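Local coordinates for DYNE7 (Micromonospora chersina, PDB 2XEM), which is a hot-dog fold thioesterase of dynemicin biosynthesis that hydrolyses a thioester, probably the one tethering the polyene chain of the enediyne pathway, at the interface of chains A and B and the interface of chains A and C. Sequence-based numbering; all coordinates share one arbitrary frame. Chains: chain A/B/C, DYNE7.

Contact 1: the interface of chains A and B. Residues chain A 16, 18-19, 78; chain B 39, 42-43.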
loop_
_atom_site.group_PDB
_atom_site.type_symbol
_atom_site.label_atom_id
_atom_site.label_comp_id
_atom_site.label_asym_id
_atom_site.label_seq_id
_atom_site.Cartn_x
_atom_site.Cartn_y
_atom_site.Cartn_z
ATOM N N VAL A 16 -6.061 -13.964 -3.465
ATOM C CA VAL A 16 -5.023 -14.273 -4.434
ATOM C C VAL A 16 -3.909 -13.222 -4.330
ATOM O O VAL A 16 -4.178 -12.023 -4.455
ATOM C CB VAL A 16 -5.551 -14.473 -5.890
ATOM C CG1 VAL A 16 -4.399 -14.716 -6.861
ATOM C CG2 VAL A 16 -6.546 -15.639 -5.957
ATOM N N THR A 18 -1.158 -10.707 -5.155
ATOM C CA THR A 18 -0.802 -9.944 -6.352
ATOM C C THR A 18 0.660 -9.511 -6.306
ATOM O O THR A 18 1.287 -9.527 -5.248
ATOM C CB THR A 18 -1.788 -8.806 -6.562
ATOM O OG1 THR A 18 -1.861 -8.032 -5.348
ATOM C CG2 THR A 18 -3.157 -9.313 -6.982
ATOM N N PHE A 19 1.213 -9.111 -7.463
ATOM C CA PHE A 19 2.613 -8.687 -7.554
ATOM C C PHE A 19 2.949 -7.508 -6.616
ATOM O O PHE A 19 4.039 -7.472 -6.064
ATOM C CB PHE A 19 2.972 -8.354 -8.980
ATOM C CG PHE A 19 3.402 -9.524 -9.835
ATOM C CD1 PHE A 19 2.635 -10.685 -9.902
ATOM C CD2 PHE A 19 4.447 -9.391 -10.735
ATOM C CE1 PHE A 19 2.989 -11.745 -10.752
ATOM C CE2 PHE A 19 4.810 -10.458 -11.581
ATOM C CZ PHE A 19 4.093 -11.637 -11.559
ATOM N N PHE A 78 0.499 -14.960 -6.877
ATOM C CA PHE A 78 -0.545 -15.833 -7.423
ATOM C C PHE A 78 -0.842 -17.092 -6.608
ATOM O O PHE A 78 -1.598 -17.935 -7.053
ATOM C CB PHE A 78 -0.441 -15.980 -8.975
ATOM C CG PHE A 78 -1.145 -14.762 -9.530
ATOM C CD1 PHE A 78 -0.550 -13.494 -9.442
ATOM C CD2 PHE A 78 -2.494 -14.827 -9.899
ATOM C CE1 PHE A 78 -1.292 -12.329 -9.715
ATOM C CE2 PHE A 78 -3.216 -13.663 -10.233
ATOM C CZ PHE A 78 -2.613 -12.427 -10.128
ATOM N N HIS B 39 -3.718 -5.581 -10.617
ATOM C CA HIS B 39 -4.420 -6.800 -10.180
ATOM C C HIS B 39 -5.164 -7.422 -11.363
ATOM O O HIS B 39 -5.060 -8.612 -11.585
ATOM C CB HIS B 39 -5.416 -6.493 -9.048
ATOM C CG HIS B 39 -4.855 -5.801 -7.848
ATOM N ND1 HIS B 39 -3.487 -5.770 -7.585
ATOM C CD2 HIS B 39 -5.500 -5.093 -6.885
ATOM C CE1 HIS B 39 -3.368 -5.091 -6.456
ATOM N NE2 HIS B 39 -4.553 -4.686 -5.995
ATOM N N GLU B 42 -2.696 -8.894 -14.109
ATOM C CA GLU B 42 -2.007 -10.054 -13.522
ATOM C C GLU B 42 -2.927 -11.239 -13.409
ATOM O O GLU B 42 -2.544 -12.333 -13.821
ATOM C CB GLU B 42 -1.358 -9.704 -12.178
ATOM C CG GLU B 42 -0.205 -8.729 -12.346
ATOM C CD GLU B 42 0.121 -7.875 -11.133
ATOM O OE1 GLU B 42 0.610 -6.733 -11.323
ATOM O OE2 GLU B 42 -0.097 -8.350 -9.997
ATOM N N HIS B 43 -4.173 -11.016 -12.908
ATOM C CA HIS B 43 -5.254 -12.010 -12.964
ATOM C C HIS B 43 -5.584 -12.499 -14.387
ATOM O O HIS B 43 -5.850 -13.686 -14.571
ATOM C CB HIS B 43 -6.521 -11.504 -12.252
ATOM C CG HIS B 43 -6.486 -11.726 -10.773
ATOM N ND1 HIS B 43 -5.894 -10.802 -9.912
ATOM C CD2 HIS B 43 -6.933 -12.775 -10.045
ATOM C CE1 HIS B 43 -6.034 -11.310 -8.699
ATOM N NE2 HIS B 43 -6.662 -12.486 -8.726
#
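B:Glu42 and B:His43 press against A:Phe78, A:Phe19 and A:Val16, so that helix 32-48 of chain B, the long helix of the hot-dog fold, docks on the end of strand 11-16, A:Thr18, the 3-10 helix 19-21 and a loop of chain A. Along B:Glu42, CB comes first: it lies 3.6 Å from the ring carbon CE1 of A:Phe78. CG stands anti to the carbonyl carbon (chi1 -67°), and beyond it the chain runs extended, which carries the carboxylate past that ring towards A:Phe19. There the carboxyl carbon CD of B:Glu42 packs 3.6 Å from CB of A:Phe19. At the tip, OE2 of B:Glu42 accepts a hydrogen bond from the backbone N of A:Phe19 at 3.0 Å, with 156° at the hydrogen; the N-H arrives on the syn side, well out of the carboxylate plane. The next residue uses a ring. A:Phe78 brings the CE2 edge over the centre of one face of B:His43, with centroids 4.9 Å apart and planes at 68°. That imidazole is fixed from within its own helix: ND1 of B:His43 donates to O of B:His39 at 2.9 Å, the acceptor lying in the ring plane. On its far nitrogen, NE2 of B:His43 meets CB of A:Val16 at 3.6 Å. With an alanine here, the edge of A:Phe78 would probably lose the face it rests on and a gap would open beside A:Val16. One helical turn earlier, the B:His39 ring crosses A:Thr18 at nearly a right angle, with OG1 of A:Thr18 3.5 Å from CE1 of B:His39.

Contact 2: the interface of chains A and C. Residues chain A 30, 34, 69-71; chain C 65-67.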
loop_
_atom_site.group_PDB
_atom_site.type_symbol
_atom_site.label_atom_id
_atom_site.label_comp_id
_atom_site.label_asym_id
_atom_site.label_seq_id
_atom_site.Cartn_x
_atom_site.Cartn_y
_atom_site.Cartn_z
ATOM N N PHE A 30 5.979 -8.785 4.667
ATOM C CA PHE A 30 5.317 -9.246 5.913
ATOM C C PHE A 30 4.061 -8.451 6.294
ATOM O O PHE A 30 3.103 -9.034 6.773
ATOM C CB PHE A 30 6.323 -9.291 7.095
ATOM C CG PHE A 30 6.594 -7.927 7.707
ATOM C CD1 PHE A 30 5.892 -7.499 8.830
ATOM C CD2 PHE A 30 7.524 -7.060 7.140
ATOM C CE1 PHE A 30 6.115 -6.228 9.372
ATOM C CE2 PHE A 30 7.739 -5.786 7.676
ATOM C CZ PHE A 30 7.032 -5.385 8.793
ATOM N N LEU A 34 -1.036 -8.441 7.741
ATOM C CA LEU A 34 -1.858 -7.637 8.657
ATOM C C LEU A 34 -2.983 -6.963 7.940
ATOM O O LEU A 34 -4.061 -6.931 8.491
ATOM C CB LEU A 34 -1.030 -6.622 9.492
ATOM C CG LEU A 34 -0.141 -7.205 10.626
ATOM C CD1 LEU A 34 -0.907 -8.227 11.498
ATOM C CD2 LEU A 34 1.147 -7.831 10.080
ATOM N N ALA A 69 1.439 -11.335 14.219
ATOM C CA ALA A 69 1.592 -12.355 13.196
ATOM C C ALA A 69 2.850 -13.168 13.463
ATOM O O ALA A 69 3.844 -12.616 13.924
ATOM C CB ALA A 69 1.633 -11.733 11.791
ATOM N N ASP A 70 2.778 -14.492 13.229
ATOM C CA ASP A 70 3.918 -15.404 13.224
ATOM C C ASP A 70 4.033 -15.962 11.815
ATOM O O ASP A 70 3.033 -16.427 11.275
ATOM C CB ASP A 70 3.680 -16.553 14.212
ATOM C CG ASP A 70 3.750 -16.114 15.641
ATOM O OD1 ASP A 70 4.882 -15.921 16.146
ATOM O OD2 ASP A 70 2.686 -15.971 16.261
ATOM N N PHE A 71 5.225 -15.929 11.229
ATOM C CA PHE A 71 5.438 -16.312 9.826
ATOM C C PHE A 71 6.209 -17.626 9.755
ATOM O O PHE A 71 7.243 -17.762 10.408
ATOM C CB PHE A 71 6.171 -15.184 9.056
ATOM C CG PHE A 71 5.488 -13.833 9.175
ATOM C CD1 PHE A 71 4.467 -13.470 8.305
ATOM C CD2 PHE A 71 5.841 -12.946 10.191
ATOM C CE1 PHE A 71 3.823 -12.225 8.434
ATOM C CE2 PHE A 71 5.210 -11.708 10.313
ATOM C CZ PHE A 71 4.207 -11.346 9.431
ATOM N N VAL C 65 10.046 -13.108 11.131
ATOM C CA VAL C 65 9.617 -14.303 11.881
ATOM C C VAL C 65 8.299 -14.035 12.615
ATOM O O VAL C 65 7.395 -14.876 12.647
ATOM C CB VAL C 65 10.747 -14.754 12.866
ATOM C CG1 VAL C 65 10.299 -15.912 13.758
ATOM C CG2 VAL C 65 12.010 -15.128 12.087
ATOM N N ASP C 66 8.208 -12.867 13.240
ATOM C CA ASP C 66 6.992 -12.416 13.916
ATOM C C ASP C 66 6.992 -10.901 14.044
ATOM O O ASP C 66 8.034 -10.263 13.873
ATOM C CB ASP C 66 6.821 -13.075 15.301
ATOM C CG ASP C 66 8.016 -12.959 16.233
ATOM O OD1 ASP C 66 8.507 -14.003 16.685
ATOM O OD2 ASP C 66 8.446 -11.816 16.520
ATOM N N CYS C 67 5.826 -10.333 14.301
ATOM C CA CYS C 67 5.664 -8.907 14.551
ATOM C C CYS C 67 4.434 -8.696 15.427
ATOM O O CYS C 67 3.582 -9.578 15.525
ATOM C CB CYS C 67 5.589 -8.099 13.258
ATOM S SG CYS C 67 4.099 -8.413 12.279
HETATM O O HOH W 1 7.517 -16.466 15.907
#
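Antiparallel pairing of strand 60-71 with its copy carries the hot-dog sheet across from chain A to chain C, the joint expected of a hot-dog dimer, with A:Ala69 opposite C:Cys67 and A:Asp70 opposite C:Asp66. The paired positions add up to the same number in both bridges, as in any antiparallel ladder in register; the A/C interface as a whole is two-fold symmetric. A:Ala69 and C:Cys67 exchange a reciprocal pair of backbone hydrogen bonds: N of A:Ala69 to O of C:Cys67 at 3.1 Å, and N of C:Cys67 to O of A:Ala69 at 3.0 Å. The ladder continues where N of A:Phe71 donates to O of C:Val65 at 2.8 Å; this bond is nearly straight, 172° at the hydrogen, although the donor sits above the carbonyl plane.

Side chains then sort to the two faces of the joined sheet. On one, the thiol of C:Cys67 reaches across to helix 32-48 of chain A. Its SG lies between the backbone N and the carbonyl carbon (chi1 67°), a setting that turns the sulfur towards apolar carbons of the neighbour: CD2 of A:Leu34 is 3.7 Å from SG of C:Cys67, and CD1 of A:Phe30 is 4.0 Å from the same sulfur. The ring of A:Phe71 presents its edge to it, with SG of C:Cys67 and the backbone around C:Val65 and C:Asp66 lying near the ring plane.

On the opposite face two aspartates meet. The side chains of A:Asp70 and C:Asp66 run side by side in the same direction, their carboxylate planes 81° apart and their carboxylate oxygens not touching, although OD1 of A:Asp70 lies 3.5 Å from CB of C:Asp66. If both are ionised they would tend to repel, and a shared water may ease this: water 1 is 2.7 Å from OD1 of A:Asp70 and 2.8 Å from OD1 of C:Asp66.

Between the C-alpha centres of contact 1 and contact 2 lie about 21 Å, so the two patches occupy different places on chain A. Helix 32-48 serves both: its chain B copy supplies the docking residues of contact 1, while its chain A copy lends A:Leu34 to contact 2. Within chain A, strand 60-71 of contact 2 leads on to the loop bearing A:Phe78 of contact 1, a covalent route between the two interfaces. Each is two-fold symmetric; together, sheet pairing in contact 2 and helix docking in contact 1 are consistent with a tetramer built from two hot-dog dimers, as in the four-chain deposited assembly.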